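Local coordinates for ATP-dependent 6-phosphofructokinase isozyme 2 (Escherichia coli, PDB 3CQD), which phosphorylates D-fructose 6-phosphate with ATP, giving fructose 1,6-bisphosphate in the first committed step of glycolysis, at residues A55-P60 with E76-A81; V83-W88 with A111-D116; Q103-M108 with S250-G255. One frame throughout, in Å; residues are numbered along the deposited sequence.

Contact 1 (A55-P60 with E76-A81); sequences ATAIFP and ENVPVA
Ala57 and Ala81 are joined by the middle of three backbone hydrogen bonds that link neighbouring parallel strands of one beta-alpha-beta unit: strand 55-61, helix 63-75 and strand 80-84 in the parallel sheet of this ribokinase-like fold. Ala57 N gives its hydrogen to Pro79 O at 2.8 Å, Ala57 O takes that of Ala81 N at 2.9 Å, and Phe59 N reaches Ala81 O at a longer 3.3 Å. The N-H...O angle is 163° for the middle bond and 152° for the longer one, so both are fairly straight. Each of the three carbonyl oxygens also receives a CA-H...O contact, from Thr56, Val80 and Ile58 respectively; the shortest is Ile58 CA to Ala81 O at 3.1 Å. Backbone pairing alternates along 55-60, for Thr56 and Ile58 bond instead to strand 4-7 and to Thr8 just after it. Before the second strand, the helix ends in a Schellman motif with Asn77 as C-prime and Val78 N bonded to Leu73 O.

Thr56 crosses the Pro79 ring obliquely: OG1 lies 3.5 Å from Pro79 CB, while CG2, set anti to the backbone N by chi1 of -62°, comes within 3.8 Å of Val80 C. With an alanine here, the Pro79 ring would probably lose the OG1 contact at its CB, and a gap would open beside the Val80 carbonyl carbon. On the other face Phe59, which also touches Ile42, Leu69, Val70 and Leu73, presents its ring edge to Val80, whose CG2 lies near the ring plane, 3.5 Å from CE1.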
loop_
_atom_site.group_PDB
_atom_site.type_symbol
_atom_site.label_atom_id
_atom_site.label_comp_id
_atom_site.label_asym_id
_atom_site.label_seq_id
_atom_site.Cartn_x
_atom_site.Cartn_y
_atom_site.Cartn_z
ATOM N N ALA B 55 -12.154 -25.102 -28.098
ATOM C CA ALA B 55 -11.852 -23.972 -28.944
ATOM C C ALA B 55 -10.375 -24.003 -29.227
ATOM O O ALA B 55 -9.575 -24.267 -28.329
ATOM C CB ALA B 55 -12.229 -22.672 -28.269
ATOM N N THR B 56 -10.036 -23.734 -30.483
ATOM C CA THR B 56 -8.656 -23.685 -30.914
ATOM C C THR B 56 -8.148 -22.273 -30.768
ATOM O O THR B 56 -8.693 -21.346 -31.362
ATOM C CB THR B 56 -8.502 -24.187 -32.375
ATOM O OG1 THR B 56 -8.912 -25.556 -32.425
ATOM C CG2 THR B 56 -7.050 -24.068 -32.855
ATOM N N ALA B 57 -7.115 -22.122 -29.946
ATOM C CA ALA B 57 -6.482 -20.839 -29.711
ATOM C C ALA B 57 -5.427 -20.572 -30.772
ATOM O O ALA B 57 -4.440 -21.304 -30.874
ATOM C CB ALA B 57 -5.866 -20.790 -28.315
ATOM N N ILE B 58 -5.661 -19.512 -31.547
ATOM C CA ILE B 58 -4.734 -19.013 -32.557
ATOM C C ILE B 58 -3.959 -17.836 -31.966
ATOM O O ILE B 58 -4.537 -16.888 -31.419
ATOM C CB ILE B 58 -5.482 -18.590 -33.879
ATOM C CG1 ILE B 58 -6.329 -19.758 -34.423
ATOM C CG2 ILE B 58 -4.477 -18.104 -34.955
ATOM C CD1 ILE B 58 -7.390 -19.372 -35.431
ATOM N N PHE B 59 -2.648 -17.900 -32.071
ATOM C CA PHE B 59 -1.820 -16.857 -31.518
ATOM C C PHE B 59 -0.386 -16.964 -31.991
ATOM O O PHE B 59 0.079 -18.052 -32.392
ATOM C CB PHE B 59 -1.884 -16.862 -29.984
ATOM C CG PHE B 59 -1.481 -18.153 -29.367
ATOM C CD1 PHE B 59 -2.397 -19.185 -29.232
ATOM C CD2 PHE B 59 -0.183 -18.342 -28.916
ATOM C CE1 PHE B 59 -2.030 -20.379 -28.658
ATOM C CE2 PHE B 59 0.192 -19.530 -28.328
ATOM C CZ PHE B 59 -0.728 -20.552 -28.197
ATOM N N PRO B 60 0.321 -15.823 -31.964
ATOM C CA PRO B 60 1.754 -15.861 -32.209
ATOM C C PRO B 60 2.470 -16.375 -30.971
ATOM O O PRO B 60 2.049 -16.088 -29.843
ATOM C CB PRO B 60 2.103 -14.399 -32.494
ATOM C CG PRO B 60 1.061 -13.605 -31.732
ATOM C CD PRO B 60 -0.185 -14.450 -31.729
ATOM N N GLU B 76 -3.423 -28.579 -20.847
ATOM C CA GLU B 76 -4.812 -28.279 -20.588
ATOM C C GLU B 76 -5.758 -28.765 -21.678
ATOM O O GLU B 76 -6.952 -28.462 -21.646
ATOM C CB GLU B 76 -4.961 -26.783 -20.453
ATOM C CG GLU B 76 -4.823 -26.311 -19.062
ATOM C CD GLU B 76 -5.226 -24.884 -18.964
ATOM O OE1 GLU B 76 -4.470 -24.046 -19.502
ATOM O OE2 GLU B 76 -6.296 -24.611 -18.377
ATOM N N ASN B 77 -5.213 -29.512 -22.635
ATOM C CA ASN B 77 -5.976 -30.049 -23.762
ATOM C C ASN B 77 -6.667 -28.942 -24.544
ATOM O O ASN B 77 -7.792 -29.110 -25.015
ATOM C CB ASN B 77 -6.993 -31.097 -23.287
ATOM C CG ASN B 77 -6.371 -32.147 -22.386
ATOM O OD1 ASN B 77 -5.366 -32.767 -22.738
ATOM N ND2 ASN B 77 -6.967 -32.354 -21.212
ATOM N N VAL B 78 -5.992 -27.800 -24.656
ATOM C CA VAL B 78 -6.509 -26.703 -25.439
ATOM C C VAL B 78 -5.861 -26.725 -26.827
ATOM O O VAL B 78 -4.664 -26.469 -26.947
ATOM C CB VAL B 78 -6.287 -25.355 -24.744
ATOM C CG1 VAL B 78 -6.738 -24.213 -25.642
ATOM C CG2 VAL B 78 -7.017 -25.333 -23.402
ATOM N N PRO B 79 -6.651 -27.036 -27.877
ATOM C CA PRO B 79 -6.037 -27.033 -29.201
ATOM C C PRO B 79 -5.511 -25.652 -29.586
ATOM O O PRO B 79 -6.045 -24.617 -29.160
ATOM C CB PRO B 79 -7.160 -27.497 -30.138
ATOM C CG PRO B 79 -8.407 -27.334 -29.381
ATOM C CD PRO B 79 -8.083 -27.376 -27.925
ATOM N N VAL B 80 -4.461 -25.665 -30.396
ATOM C CA VAL B 80 -3.621 -24.511 -30.618
ATOM C C VAL B 80 -3.305 -24.429 -32.119
ATOM O O VAL B 80 -3.196 -25.452 -32.802
ATOM C CB VAL B 80 -2.376 -24.661 -29.695
ATOM C CG1 VAL B 80 -1.016 -24.521 -30.409
ATOM C CG2 VAL B 80 -2.526 -23.832 -28.421
ATOM N N ALA B 81 -3.220 -23.210 -32.639
ATOM C CA ALA B 81 -2.702 -22.998 -33.989
ATOM C C ALA B 81 -1.839 -21.763 -33.880
ATOM O O ALA B 81 -2.345 -20.633 -33.813
ATOM C CB ALA B 81 -3.830 -22.805 -35.001
#

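Contact 2 (V83-W88 with A111-D116); sequences VEAKDW and AALNED
Asp87 accepts the one direct hydrogen bond between 83-88 and 111-116: Ala112 N reaches OD2 at 2.8 Å, with an N-H...O angle of 155°. The donor comes to the anti side of OD2, 19° out of the carboxylate plane. With CG anti to the backbone N (chi1 -161°), the carboxylate reaches Ala112 through OD2, while OD1 forms a salt bridge with Arg90, a substrate-binding residue. Beside this bond, water 1 accepts from Asp87 N at 2.9 Å and donates to Ala112 O at 2.8 Å, so both polar groups of Ala112's backbone are tied to one aspartate. Glu117 bonds both backbones, OE1 taking Lys86 N and OE2 taking Asn114 N.

The paired loops are two of the connections between the main domain and the lid, the small sheet characteristic of PfkB kinases: one leads out to strand 93-97, the other returns to helix 115-126. Trp88 also packs on Phe35 of the second subunit.

Among van der Waals contacts, Ala111 CB sits close to Trp88 O, at 3.1 Å, and Lys86 and Asn114 cross at about a right angle, CG to ND2 3.7 Å. The nonpolar pair is Ala85 CB with Leu113 CD2, loosely met at 4.4 Å.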
loop_
_atom_site.group_PDB
_atom_site.type_symbol
_atom_site.label_atom_id
_atom_site.label_comp_id
_atom_site.label_asym_id
_atom_site.label_seq_id
_atom_site.Cartn_x
_atom_site.Cartn_y
_atom_site.Cartn_z
ATOM N N VAL B 83 1.557 -19.270 -34.846
ATOM C CA VAL B 83 2.555 -18.856 -35.805
ATOM C C VAL B 83 3.776 -18.425 -35.022
ATOM O O VAL B 83 3.679 -17.681 -34.024
ATOM C CB VAL B 83 2.059 -17.779 -36.811
ATOM C CG1 VAL B 83 0.598 -18.039 -37.220
ATOM C CG2 VAL B 83 2.254 -16.391 -36.278
ATOM N N GLU B 84 4.923 -18.937 -35.449
ATOM C CA GLU B 84 6.167 -18.642 -34.771
ATOM C C GLU B 84 6.445 -17.174 -35.010
ATOM O O GLU B 84 6.309 -16.690 -36.130
ATOM C CB GLU B 84 7.301 -19.528 -35.277
ATOM C CG GLU B 84 8.286 -19.912 -34.178
ATOM C CD GLU B 84 9.658 -20.301 -34.705
ATOM O OE1 GLU B 84 9.747 -21.033 -35.719
ATOM O OE2 GLU B 84 10.663 -19.875 -34.090
ATOM N N ALA B 85 6.744 -16.459 -33.932
ATOM C CA ALA B 85 7.056 -15.044 -34.013
ATOM C C ALA B 85 8.509 -14.800 -33.616
ATOM O O ALA B 85 9.059 -15.514 -32.778
ATOM C CB ALA B 85 6.112 -14.243 -33.144
ATOM N N LYS B 86 9.116 -13.794 -34.238
ATOM C CA LYS B 86 10.497 -13.427 -33.976
ATOM C C LYS B 86 10.651 -12.856 -32.575
ATOM O O LYS B 86 11.606 -13.180 -31.869
ATOM C CB LYS B 86 10.986 -12.409 -35.013
ATOM C CG LYS B 86 11.001 -12.913 -36.454
ATOM C CD LYS B 86 11.931 -14.106 -36.644
ATOM C CE LYS B 86 11.886 -14.603 -38.085
ATOM N NZ LYS B 86 12.690 -13.748 -39.007
ATOM N N ASP B 87 9.701 -12.011 -32.177
ATOM C CA ASP B 87 9.745 -11.393 -30.866
ATOM C C ASP B 87 9.199 -12.382 -29.843
ATOM O O ASP B 87 8.127 -12.960 -30.031
ATOM C CB ASP B 87 8.962 -10.081 -30.857
ATOM C CG ASP B 87 9.344 -9.176 -29.707
ATOM O OD1 ASP B 87 10.357 -9.457 -29.022
ATOM O OD2 ASP B 87 8.633 -8.174 -29.483
ATOM N N TRP B 88 9.969 -12.591 -28.783
ATOM C CA TRP B 88 9.631 -13.569 -27.758
ATOM C C TRP B 88 8.334 -13.221 -27.037
ATOM O O TRP B 88 8.074 -12.068 -26.718
ATOM C CB TRP B 88 10.802 -13.790 -26.774
ATOM C CG TRP B 88 10.997 -12.748 -25.641
ATOM C CD1 TRP B 88 10.335 -12.701 -24.429
ATOM C CD2 TRP B 88 11.943 -11.668 -25.613
ATOM N NE1 TRP B 88 10.801 -11.649 -23.669
ATOM C CE2 TRP B 88 11.781 -10.997 -24.372
ATOM C CE3 TRP B 88 12.901 -11.187 -26.527
ATOM C CZ2 TRP B 88 12.539 -9.875 -24.022
ATOM C CZ3 TRP B 88 13.664 -10.074 -26.171
ATOM C CH2 TRP B 88 13.476 -9.431 -24.925
ATOM N N ALA B 111 4.283 -9.116 -27.210
ATOM C CA ALA B 111 5.403 -8.966 -28.129
ATOM C C ALA B 111 4.961 -8.355 -29.456
ATOM O O ALA B 111 3.784 -8.441 -29.846
ATOM C CB ALA B 111 6.067 -10.316 -28.370
ATOM N N ALA B 112 5.922 -7.751 -30.149
ATOM C CA ALA B 112 5.684 -7.200 -31.477
ATOM C C ALA B 112 5.319 -8.308 -32.475
ATOM O O ALA B 112 5.676 -9.483 -32.301
ATOM C CB ALA B 112 6.905 -6.420 -31.956
ATOM N N LEU B 113 4.580 -7.923 -33.506
ATOM C CA LEU B 113 4.316 -8.799 -34.631
ATOM C C LEU B 113 4.838 -8.143 -35.894
ATOM O O LEU B 113 4.618 -6.948 -36.086
ATOM C CB LEU B 113 2.814 -9.056 -34.746
ATOM C CG LEU B 113 2.269 -10.157 -33.843
ATOM C CD1 LEU B 113 0.760 -10.185 -33.915
ATOM C CD2 LEU B 113 2.855 -11.479 -34.325
ATOM N N ASN B 114 5.541 -8.923 -36.724
ATOM C CA ASN B 114 5.908 -8.539 -38.102
ATOM C C ASN B 114 4.673 -8.413 -38.956
ATOM O O ASN B 114 3.609 -8.870 -38.569
ATOM C CB ASN B 114 6.747 -9.634 -38.793
ATOM C CG ASN B 114 8.049 -9.887 -38.119
ATOM O OD1 ASN B 114 8.383 -9.244 -37.120
ATOM N ND2 ASN B 114 8.806 -10.840 -38.644
ATOM N N GLU B 115 4.828 -7.858 -40.153
ATOM C CA GLU B 115 3.747 -7.921 -41.125
ATOM C C GLU B 115 3.547 -9.357 -41.625
ATOM O O GLU B 115 2.414 -9.784 -41.850
ATOM C CB GLU B 115 3.974 -6.929 -42.273
ATOM C CG GLU B 115 3.351 -5.562 -41.965
ATOM C CD GLU B 115 3.807 -4.448 -42.893
ATOM O OE1 GLU B 115 3.727 -3.274 -42.467
ATOM O OE2 GLU B 115 4.238 -4.734 -44.036
ATOM N N ASP B 116 4.649 -10.097 -41.759
ATOM C CA ASP B 116 4.611 -11.495 -42.173
ATOM C C ASP B 116 3.880 -12.362 -41.158
ATOM O O ASP B 116 3.042 -13.186 -41.527
ATOM C CB ASP B 116 6.020 -12.052 -42.379
ATOM C CG ASP B 116 6.010 -13.533 -42.754
ATOM O OD1 ASP B 116 5.502 -13.865 -43.848
ATOM O OD2 ASP B 116 6.503 -14.364 -41.960
HETATM O O HOH W 1 7.692 -10.707 -33.831
#

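Contact 3 (Q103-M108 with S250-G255); sequences QYRFVM and STVGAG. With ATP (adenosine-5'-triphosphate), chain I; ATP (adenosine-5'-triphosphate), chain G.
Val252 sets a methyl group over one face of the Arg105 guanidinium: CG2 stands 3.6 Å above the plane, over its centre, the two side chains arriving from opposite directions. This joins strand 102-107 of the lid to the loop leading into helix 254-267, whose Gly-Ala-Gly start corresponds to the anion hole of PfkB kinases. Bends at chi2 and chi3 (134° and 83°) turn a guanidinium face to the valine methyl, and NH1 also bonds to Glu25 O of the second subunit.

Water carries the arginine's link to ATP. Water 2 is held by Gly253 N at 2.9 Å and, weakly, by Arg105 NH2, and donates to O2G of the ATP of chain I at 2.8 Å. Water 3 lies in the guanidinium plane at its edge, 3.2 Å from NH1. The positive group probably favours the phosphate's charge without touching it.

Ser250 and Val252 both belong to the potassium site; Ser250 OG accepts from Val252 N at 3.2 Å, an ST turn overlapped by a type II turn from Thr251 to Ala254. Thr251 CG2 meets N1 of the adenine of the other ATP, chain G, at 3.4 Å. At the helix start Gly255 N donates directly to O2G of the chain I ATP, 2.9 Å away and at 157°.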
loop_
_atom_site.group_PDB
_atom_site.type_symbol
_atom_site.label_atom_id
_atom_site.label_comp_id
_atom_site.label_asym_id
_atom_site.label_seq_id
_atom_site.Cartn_x
_atom_site.Cartn_y
_atom_site.Cartn_z
ATOM N N GLN B 103 -3.442 -9.712 -4.602
ATOM C CA GLN B 103 -2.744 -10.069 -5.826
ATOM C C GLN B 103 -2.586 -8.816 -6.671
ATOM O O GLN B 103 -3.479 -7.953 -6.747
ATOM C CB GLN B 103 -3.484 -11.177 -6.589
ATOM C CG GLN B 103 -4.916 -10.827 -6.891
ATOM C CD GLN B 103 -5.734 -11.960 -7.503
ATOM O OE1 GLN B 103 -6.965 -11.877 -7.548
ATOM N NE2 GLN B 103 -5.059 -13.018 -7.978
ATOM N N TYR B 104 -1.421 -8.652 -7.211
ATOM C CA TYR B 104 -1.134 -7.551 -8.057
ATOM C C TYR B 104 -0.935 -8.062 -9.467
ATOM O O TYR B 104 -0.403 -9.077 -9.639
ATOM C CB TYR B 104 0.037 -6.748 -7.510
ATOM C CG TYR B 104 -0.258 -6.073 -6.194
ATOM C CD1 TYR B 104 -0.181 -6.739 -5.014
ATOM C CD2 TYR B 104 -0.607 -4.760 -6.157
ATOM C CE1 TYR B 104 -0.457 -6.113 -3.854
ATOM C CE2 TYR B 104 -0.888 -4.154 -5.039
ATOM C CZ TYR B 104 -0.806 -4.808 -3.872
ATOM O OH TYR B 104 -1.067 -4.137 -2.753
ATOM N N ARG B 105 -1.422 -7.362 -10.449
ATOM C CA ARG B 105 -1.229 -7.774 -11.791
ATOM C C ARG B 105 -0.631 -6.684 -12.602
ATOM O O ARG B 105 -1.144 -5.627 -12.650
ATOM C CB ARG B 105 -2.504 -8.311 -12.418
ATOM C CG ARG B 105 -3.239 -9.335 -11.655
ATOM C CD ARG B 105 -4.699 -9.006 -11.626
ATOM N NE ARG B 105 -5.292 -9.484 -12.814
ATOM C CZ ARG B 105 -6.519 -9.297 -13.234
ATOM N NH1 ARG B 105 -7.411 -8.616 -12.600
ATOM N NH2 ARG B 105 -6.825 -9.848 -14.337
ATOM N N PHE B 106 0.527 -6.975 -13.138
ATOM C CA PHE B 106 1.298 -6.080 -13.935
ATOM C C PHE B 106 1.203 -6.496 -15.403
ATOM O O PHE B 106 1.771 -7.479 -15.809
ATOM C CB PHE B 106 2.742 -5.930 -13.433
ATOM C CG PHE B 106 2.844 -5.513 -11.996
ATOM C CD1 PHE B 106 3.034 -6.430 -11.008
ATOM C CD2 PHE B 106 2.675 -4.210 -11.632
ATOM C CE1 PHE B 106 3.066 -6.049 -9.718
ATOM C CE2 PHE B 106 2.719 -3.857 -10.326
ATOM C CZ PHE B 106 2.904 -4.762 -9.389
ATOM N N VAL B 107 0.455 -5.718 -16.159
ATOM C CA VAL B 107 0.136 -6.052 -17.540
ATOM C C VAL B 107 0.919 -5.139 -18.464
ATOM O O VAL B 107 0.733 -3.913 -18.471
ATOM C CB VAL B 107 -1.396 -5.974 -17.807
ATOM C CG1 VAL B 107 -1.740 -6.531 -19.211
ATOM C CG2 VAL B 107 -2.136 -6.755 -16.751
ATOM N N MET B 108 1.830 -5.752 -19.211
ATOM C CA MET B 108 2.596 -5.062 -20.223
ATOM C C MET B 108 2.135 -5.525 -21.593
ATOM O O MET B 108 1.404 -6.510 -21.689
ATOM C CB MET B 108 4.086 -5.321 -20.035
ATOM C CG MET B 108 4.641 -4.547 -18.875
ATOM S SD MET B 108 6.173 -5.220 -18.275
ATOM C CE MET B 108 5.573 -6.681 -17.427
ATOM N N SER B 250 -11.576 -13.145 -6.194
ATOM C CA SER B 250 -10.663 -12.748 -7.246
ATOM C C SER B 250 -11.474 -12.332 -8.451
ATOM O O SER B 250 -12.643 -12.657 -8.551
ATOM C CB SER B 250 -9.704 -13.907 -7.586
ATOM O OG SER B 250 -8.833 -13.573 -8.654
ATOM N N THR B 251 -10.867 -11.583 -9.354
ATOM C CA THR B 251 -11.535 -11.183 -10.577
ATOM C C THR B 251 -10.741 -11.660 -11.776
ATOM O O THR B 251 -11.141 -11.445 -12.917
ATOM C CB THR B 251 -11.676 -9.652 -10.673
ATOM O OG1 THR B 251 -10.367 -9.054 -10.613
ATOM C CG2 THR B 251 -12.546 -9.125 -9.537
ATOM N N VAL B 252 -9.603 -12.295 -11.520
ATOM C CA VAL B 252 -8.773 -12.790 -12.602
ATOM C C VAL B 252 -9.529 -13.829 -13.420
ATOM O O VAL B 252 -10.060 -14.805 -12.883
ATOM C CB VAL B 252 -7.441 -13.352 -12.095
ATOM C CG1 VAL B 252 -6.538 -13.700 -13.269
ATOM C CG2 VAL B 252 -6.759 -12.330 -11.166
ATOM N N GLY B 253 -9.595 -13.589 -14.723
ATOM C CA GLY B 253 -10.188 -14.527 -15.643
ATOM C C GLY B 253 -11.690 -14.458 -15.739
ATOM O O GLY B 253 -12.290 -15.240 -16.466
ATOM N N ALA B 254 -12.303 -13.523 -15.006
ATOM C CA ALA B 254 -13.741 -13.332 -15.034
ATOM C C ALA B 254 -14.242 -13.068 -16.465
ATOM O O ALA B 254 -15.172 -13.735 -16.949
ATOM C CB ALA B 254 -14.151 -12.206 -14.101
ATOM N N GLY B 255 -13.639 -12.077 -17.112
ATOM C CA GLY B 255 -14.113 -11.609 -18.417
ATOM C C GLY B 255 -13.922 -12.667 -19.490
ATOM O O GLY B 255 -14.805 -12.908 -20.294
HETATM P PG ATP I . -11.605 -9.017 -16.989
HETATM O O1G ATP I . -11.303 -8.687 -18.419
HETATM O O2G ATP I . -11.302 -10.444 -16.598
HETATM O O3G ATP I . -11.104 -7.959 -16.059
HETATM P PB ATP I . -14.121 -7.812 -17.401
HETATM O O1B ATP I . -13.795 -6.530 -16.721
HETATM O O2B ATP I . -13.988 -7.811 -18.923
HETATM O O3B ATP I . -13.200 -8.987 -16.840
HETATM P PA ATP I . -16.314 -8.293 -15.565
HETATM O O1A ATP I . -15.453 -7.712 -14.493
HETATM O O2A ATP I . -17.642 -7.664 -15.788
HETATM O O3A ATP I . -15.576 -8.339 -17.013
HETATM O "O5'" ATP I . -16.425 -9.861 -15.335
HETATM C "C5'" ATP I . -17.124 -10.732 -16.237
HETATM C "C4'" ATP I . -18.148 -11.446 -15.359
HETATM O "O4'" ATP I . -17.455 -12.009 -14.239
HETATM C "C3'" ATP I . -19.195 -10.559 -14.695
HETATM O "O3'" ATP I . -20.279 -10.166 -15.527
HETATM C "C2'" ATP I . -19.624 -11.432 -13.537
HETATM O "O2'" ATP I . -20.452 -12.521 -13.937
HETATM C "C1'" ATP I . -18.310 -12.065 -13.103
HETATM N N9 ATP I . -17.724 -11.219 -12.058
HETATM C C8 ATP I . -16.753 -10.320 -12.225
HETATM N N7 ATP I . -16.449 -9.707 -11.076
HETATM C C5 ATP I . -17.238 -10.228 -10.147
HETATM C C6 ATP I . -17.419 -10.006 -8.721
HETATM N N6 ATP I . -16.644 -9.091 -8.091
HETATM N N1 ATP I . -18.339 -10.774 -8.107
HETATM C C2 ATP I . -19.097 -11.678 -8.755
HETATM N N3 ATP I . -18.996 -11.916 -10.072
HETATM C C4 ATP I . -18.084 -11.233 -10.787
HETATM P PG ATP G . -10.360 -3.983 -17.241
HETATM O O1G ATP G . -9.344 -4.205 -18.306
HETATM O O2G ATP G . -11.029 -2.640 -17.368
HETATM O O3G ATP G . -11.279 -5.157 -17.003
HETATM P PB ATP G . -9.764 -4.318 -14.406
HETATM O O1B ATP G . -10.481 -5.645 -14.369
HETATM O O2B ATP G . -8.439 -4.152 -13.742
HETATM O O3B ATP G . -9.451 -3.872 -15.925
HETATM P PA ATP G . -10.462 -1.667 -13.361
HETATM O O1A ATP G . -9.143 -1.153 -13.917
HETATM O O2A ATP G . -11.693 -0.824 -13.520
HETATM O O3A ATP G . -10.802 -3.180 -13.898
HETATM O "O5'" ATP G . -10.269 -1.968 -11.804
HETATM C "C5'" ATP G . -9.817 -0.960 -10.903
HETATM C "C4'" ATP G . -10.223 -1.460 -9.536
HETATM O "O4'" ATP G . -11.649 -1.579 -9.515
HETATM C "C3'" ATP G . -9.716 -2.868 -9.279
HETATM O "O3'" ATP G . -8.482 -2.833 -8.593
HETATM C "C2'" ATP G . -10.793 -3.495 -8.425
HETATM O "O2'" ATP G . -10.602 -3.209 -7.040
HETATM C "C1'" ATP G . -12.050 -2.806 -8.905
HETATM N N9 ATP G . -12.685 -3.741 -9.875
HETATM C C8 ATP G . -12.578 -3.769 -11.220
HETATM N N7 ATP G . -13.293 -4.801 -11.751
HETATM C C5 ATP G . -13.875 -5.447 -10.725
HETATM C C6 ATP G . -14.768 -6.611 -10.547
HETATM N N6 ATP G . -15.194 -7.317 -11.608
HETATM N N1 ATP G . -15.137 -6.952 -9.290
HETATM C C2 ATP G . -14.722 -6.269 -8.209
HETATM N N3 ATP G . -13.913 -5.200 -8.292
HETATM C C4 ATP G . -13.468 -4.750 -9.494
HETATM O O HOH W 2 -8.743 -10.959 -15.665
HETATM O O HOH W 3 -10.337 -8.902 -13.824
#

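How the contacts relate
Contacts 1 and 2 share strand 80-84 and touch at its far end: Phe59 O lies 3.1 Å from Val83 N, a probable hydrogen bond, and Pro60 CB packs on Leu113 CD2 at 3.5 Å. Their centres are about 17 Å apart. Contact 3 lies about 21 Å from contact 1 and 25 Å from contact 2, centre to centre; it does not touch contact 1 and meets contact 2 only through adjoining sequence. Contact 1 closes before the others open, whereas contacts 2 and 3 interleave: 83-88, 103-108, 111-116, 250-255. The chain thus leaves the parallel sheet, forms lid strands 93-97 and 102-107, and returns to helix 115-126. Contact 2 joins two of the lid's connections, while contact 3 links the lid, through water, to the ATP phosphates.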